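Local coordinates for dual specificity protein phosphatase 14 (Homo sapiens, PDB 2WGP) that removes phosphate from tyrosine, serine and threonine residues of proteins, inactivating the MAP kinases ERK, JNK and p38 and dampening T-cell receptor signalling through TAB1, at residues A[50-62]-A[104-116]. Sequence-based numbering, arbitrary orientation.
With PO4 (phosphate ion), chain C.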
ATOM      1  N   ARG A  50      -9.510  45.251   6.715  1.00 30.83           N
ATOM      2  CA  ARG A  50      -8.622  44.561   7.666  1.00 30.44           C
ATOM      3  C   ARG A  50      -7.148  44.917   7.512  1.00 30.34           C
ATOM      4  O   ARG A  50      -6.300  44.339   8.197  1.00 30.06           O
ATOM      5  CB  ARG A  50      -8.812  43.047   7.513  1.00 30.77           C
ATOM      6  CG  ARG A  50     -10.131  42.596   8.111  1.00 31.96           C
ATOM      7  CD  ARG A  50     -10.695  41.375   7.419  1.00 34.87           C
ATOM      8  NE  ARG A  50     -11.917  40.950   8.096  1.00 36.41           N
ATOM      9  CZ  ARG A  50     -13.094  41.567   7.997  1.00 37.69           C
ATOM     10  NH1 ARG A  50     -13.254  42.620   7.195  1.00 36.99           N
ATOM     11  NH2 ARG A  50     -14.129  41.104   8.695  1.00 37.41           N
ATOM     12  N   GLY A  51      -6.843  45.845   6.600  1.00 29.59           N
ATOM     13  CA  GLY A  51      -5.466  46.236   6.321  1.00 29.29           C
ATOM     14  C   GLY A  51      -4.621  45.165   5.653  1.00 28.12           C
ATOM     15  O   GLY A  51      -3.395  45.211   5.713  1.00 27.85           O
ATOM     16  N   ILE A  52      -5.281  44.222   4.986  1.00 28.12           N
ATOM     17  CA  ILE A  52      -4.614  43.125   4.292  1.00 27.52           C
ATOM     18  C   ILE A  52      -3.890  43.672   3.058  1.00 27.06           C
ATOM     19  O   ILE A  52      -4.457  44.426   2.261  1.00 26.31           O
ATOM     20  CB  ILE A  52      -5.598  41.962   3.949  1.00 27.80           C
ATOM     21  CG1 ILE A  52      -6.026  41.247   5.249  1.00 28.51           C
ATOM     22  CG2 ILE A  52      -4.952  40.931   2.951  1.00 26.50           C
ATOM     23  CD1 ILE A  52      -7.289  40.411   5.149  1.00 28.21           C
ATOM     24  N   THR A  53      -2.611  43.333   2.967  1.00 26.19           N
ATOM     25  CA  THR A  53      -1.738  43.782   1.887  1.00 25.56           C
ATOM     26  C   THR A  53      -1.192  42.614   1.045  1.00 25.59           C
ATOM     27  O   THR A  53      -0.729  42.820  -0.080  1.00 25.01           O
ATOM     28  CB  THR A  53      -0.546  44.575   2.469  1.00 25.59           C
ATOM     29  OG1 THR A  53       0.150  43.756   3.415  1.00 24.68           O
ATOM     30  CG2 THR A  53      -1.042  45.861   3.150  1.00 24.59           C
ATOM     31  N   CYS A  54      -1.239  41.403   1.610  1.00 25.37           N
ATOM     32  CA  CYS A  54      -0.687  40.223   0.980  1.00 25.46           C
ATOM     33  C   CYS A  54      -1.664  39.066   1.084  1.00 24.96           C
ATOM     34  O   CYS A  54      -2.242  38.812   2.165  1.00 24.83           O
ATOM     35  CB  CYS A  54       0.617  39.843   1.648  1.00 25.25           C
ATOM     36  SG  CYS A  54       1.420  38.376   0.979  1.00 28.73           S
ATOM     37  N   ILE A  55      -1.895  38.412  -0.053  1.00 24.39           N
ATOM     38  CA  ILE A  55      -2.759  37.228  -0.124  1.00 24.73           C
ATOM     39  C   ILE A  55      -1.935  35.993  -0.517  1.00 24.58           C
ATOM     40  O   ILE A  55      -1.330  35.934  -1.610  1.00 24.68           O
ATOM     41  CB  ILE A  55      -3.930  37.409  -1.136  1.00 24.29           C
ATOM     42  CG1 ILE A  55      -4.790  38.632  -0.778  1.00 26.07           C
ATOM     43  CG2 ILE A  55      -4.812  36.154  -1.189  1.00 25.04           C
ATOM     44  CD1 ILE A  55      -5.891  38.951  -1.821  1.00 25.72           C
ATOM     45  N   VAL A  56      -1.933  35.013   0.392  1.00 25.15           N
ATOM     46  CA  VAL A  56      -1.363  33.691   0.161  1.00 24.85           C
ATOM     47  C   VAL A  56      -2.500  32.752  -0.230  1.00 24.48           C
ATOM     48  O   VAL A  56      -3.350  32.365   0.589  1.00 24.20           O
ATOM     49  CB  VAL A  56      -0.602  33.141   1.396  1.00 24.94           C
ATOM     50  CG1 VAL A  56      -0.051  31.774   1.105  1.00 24.00           C
ATOM     51  CG2 VAL A  56       0.546  34.067   1.802  1.00 24.15           C
ATOM     52  N   ASN A  57      -2.502  32.399  -1.495  1.00 23.74           N
ATOM     53  CA  ASN A  57      -3.485  31.484  -2.055  1.00 23.92           C
ATOM     54  C   ASN A  57      -2.941  30.048  -1.985  1.00 24.16           C
ATOM     55  O   ASN A  57      -2.185  29.626  -2.866  1.00 25.03           O
ATOM     56  CB  ASN A  57      -3.803  31.908  -3.490  1.00 24.09           C
ATOM     57  CG  ASN A  57      -4.766  30.992  -4.165  1.00 24.38           C
ATOM     58  OD1 ASN A  57      -5.248  30.032  -3.557  1.00 27.46           O
ATOM     59  ND2 ASN A  57      -5.058  31.262  -5.434  1.00 24.55           N
ATOM     60  N   ALA A  58      -3.310  29.328  -0.916  1.00 23.75           N
ATOM     61  CA  ALA A  58      -2.867  27.936  -0.692  1.00 24.66           C
ATOM     62  C   ALA A  58      -3.749  26.907  -1.400  1.00 24.74           C
ATOM     63  O   ALA A  58      -4.216  25.932  -0.785  1.00 26.40           O
ATOM     64  CB  ALA A  58      -2.768  27.633   0.807  1.00 23.40           C
ATOM     65  N   THR A  59      -4.002  27.128  -2.686  1.00 24.68           N
ATOM     66  CA  THR A  59      -4.745  26.185  -3.507  1.00 25.19           C
ATOM     67  C   THR A  59      -4.150  26.110  -4.881  1.00 25.10           C
ATOM     68  O   THR A  59      -3.554  27.086  -5.369  1.00 26.47           O
ATOM     69  CB  THR A  59      -6.235  26.584  -3.703  1.00 25.71           C
ATOM     70  OG1 THR A  59      -6.337  27.626  -4.683  1.00 25.80           O
ATOM     71  CG2 THR A  59      -6.866  27.026  -2.384  1.00 26.01           C
ATOM     72  N   ILE A  60      -4.297  24.944  -5.489  1.00 24.51           N
ATOM     73  CA  ILE A  60      -3.990  24.781  -6.888  0.50 24.14           C
ATOM     74  C   ILE A  60      -5.180  25.294  -7.723  1.00 24.08           C
ATOM     75  O   ILE A  60      -4.991  25.955  -8.744  1.00 23.93           O
ATOM     76  CB  ILE A  60      -3.585  23.300  -7.178  0.50 23.57           C
ATOM     77  CG1 ILE A  60      -3.222  23.081  -8.651  0.50 23.27           C
ATOM     78  CG2 ILE A  60      -4.669  22.310  -6.729  0.50 23.45           C
ATOM     79  CD1 ILE A  60      -2.438  21.812  -8.855  0.50 22.09           C
ATOM     80  N   GLU A  61      -6.390  25.018  -7.243  1.00 24.40           N
ATOM     81  CA  GLU A  61      -7.585  25.090  -8.058  1.00 24.62           C
ATOM     82  C   GLU A  61      -8.307  26.433  -8.141  1.00 25.25           C
ATOM     83  O   GLU A  61      -9.149  26.617  -9.023  1.00 24.69           O
ATOM     84  CB  GLU A  61      -8.565  23.967  -7.644  1.00 25.12           C
ATOM     85  CG  GLU A  61      -9.390  24.180  -6.344  1.00 24.57           C
ATOM     86  CD  GLU A  61      -8.668  23.793  -5.048  1.00 25.44           C
ATOM     87  OE1 GLU A  61      -7.440  23.537  -5.044  1.00 23.00           O
ATOM     88  OE2 GLU A  61      -9.350  23.773  -3.997  1.00 24.64           O
ATOM     89  N   ILE A  62      -7.980  27.351  -7.236  1.00 24.91           N
ATOM     90  CA  ILE A  62      -8.513  28.716  -7.267  1.00 26.06           C
ATOM     91  C   ILE A  62      -7.464  29.666  -7.876  1.00 26.34           C
ATOM     92  O   ILE A  62      -6.357  29.796  -7.349  1.00 26.07           O
ATOM     93  CB  ILE A  62      -8.890  29.240  -5.859  1.00 26.63           C
ATOM     94  CG1 ILE A  62      -9.833  28.263  -5.165  1.00 27.04           C
ATOM     95  CG2 ILE A  62      -9.486  30.690  -5.933  1.00 26.05           C
ATOM     96  CD1 ILE A  62     -10.366  28.758  -3.792  1.00 29.45           C
ATOM     97  N   GLY A 104       2.235  45.397   7.219  1.00 25.41           N
ATOM     98  CA  GLY A 104       1.083  44.984   6.466  1.00 24.78           C
ATOM     99  C   GLY A 104       0.403  43.823   7.173  1.00 24.07           C
ATOM    100  O   GLY A 104       0.620  43.557   8.377  1.00 23.17           O
ATOM    101  N   ALA A 105      -0.423  43.124   6.422  1.00 22.67           N
ATOM    102  CA  ALA A 105      -1.122  41.961   6.955  1.00 23.06           C
ATOM    103  C   ALA A 105      -1.403  40.961   5.838  1.00 23.18           C
ATOM    104  O   ALA A 105      -1.556  41.325   4.676  1.00 23.00           O
ATOM    105  CB  ALA A 105      -2.416  42.389   7.657  1.00 22.32           C
ATOM    106  N   THR A 106      -1.431  39.691   6.217  1.00 23.09           N
ATOM    107  CA  THR A 106      -1.568  38.606   5.269  1.00 22.96           C
ATOM    108  C   THR A 106      -2.866  37.833   5.492  1.00 22.92           C
ATOM    109  O   THR A 106      -3.230  37.510   6.622  1.00 22.01           O
ATOM    110  CB  THR A 106      -0.336  37.647   5.359  1.00 22.90           C
ATOM    111  OG1 THR A 106       0.879  38.390   5.108  1.00 21.79           O
ATOM    112  CG2 THR A 106      -0.458  36.512   4.358  1.00 22.35           C
ATOM    113  N   LEU A 107      -3.551  37.527   4.388  1.00 22.82           N
ATOM    114  CA  LEU A 107      -4.590  36.532   4.378  1.00 22.44           C
ATOM    115  C   LEU A 107      -4.057  35.250   3.769  1.00 22.09           C
ATOM    116  O   LEU A 107      -3.578  35.236   2.625  1.00 22.90           O
ATOM    117  CB  LEU A 107      -5.799  36.995   3.598  1.00 22.86           C
ATOM    118  CG  LEU A 107      -6.865  35.927   3.338  1.00 22.33           C
ATOM    119  CD1 LEU A 107      -7.655  35.571   4.634  1.00 20.69           C
ATOM    120  CD2 LEU A 107      -7.793  36.442   2.220  1.00 21.05           C
ATOM    121  N   VAL A 108      -4.110  34.177   4.541  1.00 21.93           N
ATOM    122  CA  VAL A 108      -3.812  32.854   4.014  1.00 21.73           C
ATOM    123  C   VAL A 108      -5.162  32.197   3.800  1.00 22.02           C
ATOM    124  O   VAL A 108      -5.922  31.987   4.777  1.00 22.17           O
ATOM    125  CB  VAL A 108      -2.923  31.983   4.931  1.00 21.50           C
ATOM    126  CG1 VAL A 108      -2.641  30.630   4.235  1.00 21.66           C
ATOM    127  CG2 VAL A 108      -1.587  32.729   5.339  1.00 22.18           C
ATOM    128  N   HIS A 109      -5.476  31.908   2.533  1.00 22.03           N
ATOM    129  CA  HIS A 109      -6.757  31.287   2.187  1.00 22.21           C
ATOM    130  C   HIS A 109      -6.556  29.971   1.462  1.00 22.37           C
ATOM    131  O   HIS A 109      -5.507  29.726   0.831  1.00 23.24           O
ATOM    132  CB  HIS A 109      -7.700  32.227   1.395  1.00 22.29           C
ATOM    133  CG  HIS A 109      -7.450  32.288  -0.089  1.00 24.77           C
ATOM    134  ND1 HIS A 109      -7.899  31.318  -0.972  1.00 23.07           N
ATOM    135  CD2 HIS A 109      -6.844  33.235  -0.846  1.00 24.90           C
ATOM    136  CE1 HIS A 109      -7.548  31.660  -2.201  1.00 26.19           C
ATOM    137  NE2 HIS A 109      -6.908  32.816  -2.154  1.00 24.84           N
ATOM    138  N   CYS A 110      -7.561  29.119   1.560  1.00 22.17           N
ATOM    139  CA  CYS A 110      -7.638  27.919   0.728  1.00 22.40           C
ATOM    140  C   CYS A 110      -9.033  27.926   0.093  1.00 23.15           C
ATOM    141  O   CYS A 110      -9.498  28.993  -0.322  1.00 24.59           O
ATOM    142  CB  CYS A 110      -7.311  26.681   1.566  1.00 22.72           C
ATOM    143  SG  CYS A 110      -8.122  26.560   3.167  1.00 23.46           S
ATOM    144  N   ALA A 111      -9.708  26.778   0.006  1.00 23.55           N
ATOM    145  CA  ALA A 111     -11.063  26.700  -0.542  1.00 22.95           C
ATOM    146  C   ALA A 111     -12.069  26.804   0.605  1.00 22.57           C
ATOM    147  O   ALA A 111     -12.823  27.762   0.694  1.00 21.99           O
ATOM    148  CB  ALA A 111     -11.271  25.382  -1.328  1.00 22.30           C
ATOM    149  N   ALA A 112     -11.969  25.860   1.533  1.00 22.33           N
ATOM    150  CA  ALA A 112     -12.899  25.719   2.650  1.00 22.64           C
ATOM    151  C   ALA A 112     -12.492  26.447   3.925  1.00 22.21           C
ATOM    152  O   ALA A 112     -13.283  26.559   4.844  1.00 22.66           O
ATOM    153  CB  ALA A 112     -13.130  24.202   2.942  1.00 21.38           C
ATOM    154  N   GLY A 113     -11.271  26.961   3.995  1.00 23.08           N
ATOM    155  CA  GLY A 113     -10.789  27.548   5.232  1.00 23.06           C
ATOM    156  C   GLY A 113     -10.683  26.549   6.386  1.00 22.88           C
ATOM    157  O   GLY A 113     -10.736  26.941   7.555  1.00 23.46           O
ATOM    158  N   VAL A 114     -10.491  25.270   6.060  1.00 22.12           N
ATOM    159  CA  VAL A 114     -10.510  24.181   7.027  1.00 21.76           C
ATOM    160  C   VAL A 114      -9.131  23.499   7.256  1.00 21.83           C
ATOM    161  O   VAL A 114      -8.742  23.208   8.399  1.00 21.53           O
ATOM    162  CB  VAL A 114     -11.588  23.126   6.580  1.00 21.25           C
ATOM    163  CG1 VAL A 114     -11.470  21.825   7.347  1.00 21.96           C
ATOM    164  CG2 VAL A 114     -12.990  23.688   6.743  1.00 21.32           C
ATOM    165  N   SER A 115      -8.410  23.214   6.169  1.00 22.46           N
ATOM    166  CA  SER A 115      -7.250  22.325   6.209  1.00 21.92           C
ATOM    167  C   SER A 115      -5.946  22.992   5.724  1.00 22.23           C
ATOM    168  O   SER A 115      -5.048  23.239   6.533  1.00 21.49           O
ATOM    169  CB  SER A 115      -7.552  21.040   5.432  1.00 22.61           C
ATOM    170  OG  SER A 115      -6.434  20.160   5.397  1.00 22.85           O
ATOM    171  N   ARG A 116      -5.857  23.329   4.443  1.00 21.88           N
ATOM    172  CA  ARG A 116      -4.602  23.873   3.900  1.00 22.54           C
ATOM    173  C   ARG A 116      -4.170  25.181   4.593  1.00 21.44           C
ATOM    174  O   ARG A 116      -3.036  25.284   5.071  1.00 21.96           O
ATOM    175  CB  ARG A 116      -4.674  24.080   2.374  1.00 22.29           C
ATOM    176  CG  ARG A 116      -4.564  22.797   1.552  1.00 23.53           C
ATOM    177  CD  ARG A 116      -4.910  23.033   0.091  1.00 22.31           C
ATOM    178  NE  ARG A 116      -6.343  23.273  -0.078  1.00 24.03           N
ATOM    179  CZ  ARG A 116      -6.966  23.336  -1.255  1.00 22.49           C
ATOM    180  NH1 ARG A 116      -6.307  23.231  -2.399  1.00 23.50           N
ATOM    181  NH2 ARG A 116      -8.253  23.589  -1.281  1.00 21.35           N
TER
HETATM  182  P   PO4 C 200      -9.256  23.089   2.307  1.00 19.16           P
HETATM  183  O1  PO4 C 200      -7.779  22.817   2.278  1.00 17.20           O
HETATM  184  O2  PO4 C 200      -9.826  23.859   1.149  1.00 17.27           O
HETATM  185  O3  PO4 C 200      -9.586  23.918   3.547  1.00 19.72           O
HETATM  186  O4  PO4 C 200     -10.034  21.780   2.444  1.00 19.98           O
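A bend at chi3 (-71°) in R116 and a first torsion of 78° in E61, which sets CG between the backbone N and the carbonyl carbon, bring guanidinium and carboxylate together from opposite directions. Nearly coplanar (11° apart), they join end-on: NH1 of R116 reaches OE1 of E61 at 2.9 Å and NH2 reaches OE2, each oxygen using its syn lone pair. T59 CG2 rests over one guanidinium face, offset toward the rim. R116 NE donates to O1 and NH2 to O2 of the bound phosphate, probably from the crystallisation liquor; the salt bridge probably helps to hold the guanidinium in position, and NH1 also donates to L77 O. R116 closes the P-loop of the protein-tyrosine phosphatases, which begins at the phosphocysteine nucleophile C110; backbone N atoms of A111, A112, V114, S115 and R116 complete the cradle. Leading into it, strand 106-109 pairs parallel to strand 54-57 in the central sheet; L107 N donates to C54 O (2.9 Å) and V56 N to L107 O (2.8 Å). N57 CA packs over one face of the H109 ring, 4.0 Å from its centroid, and I55 CG2 meets the ring edge. H109 ND1 donates almost straight to C110 O, tying the ring to the nucleophile's backbone.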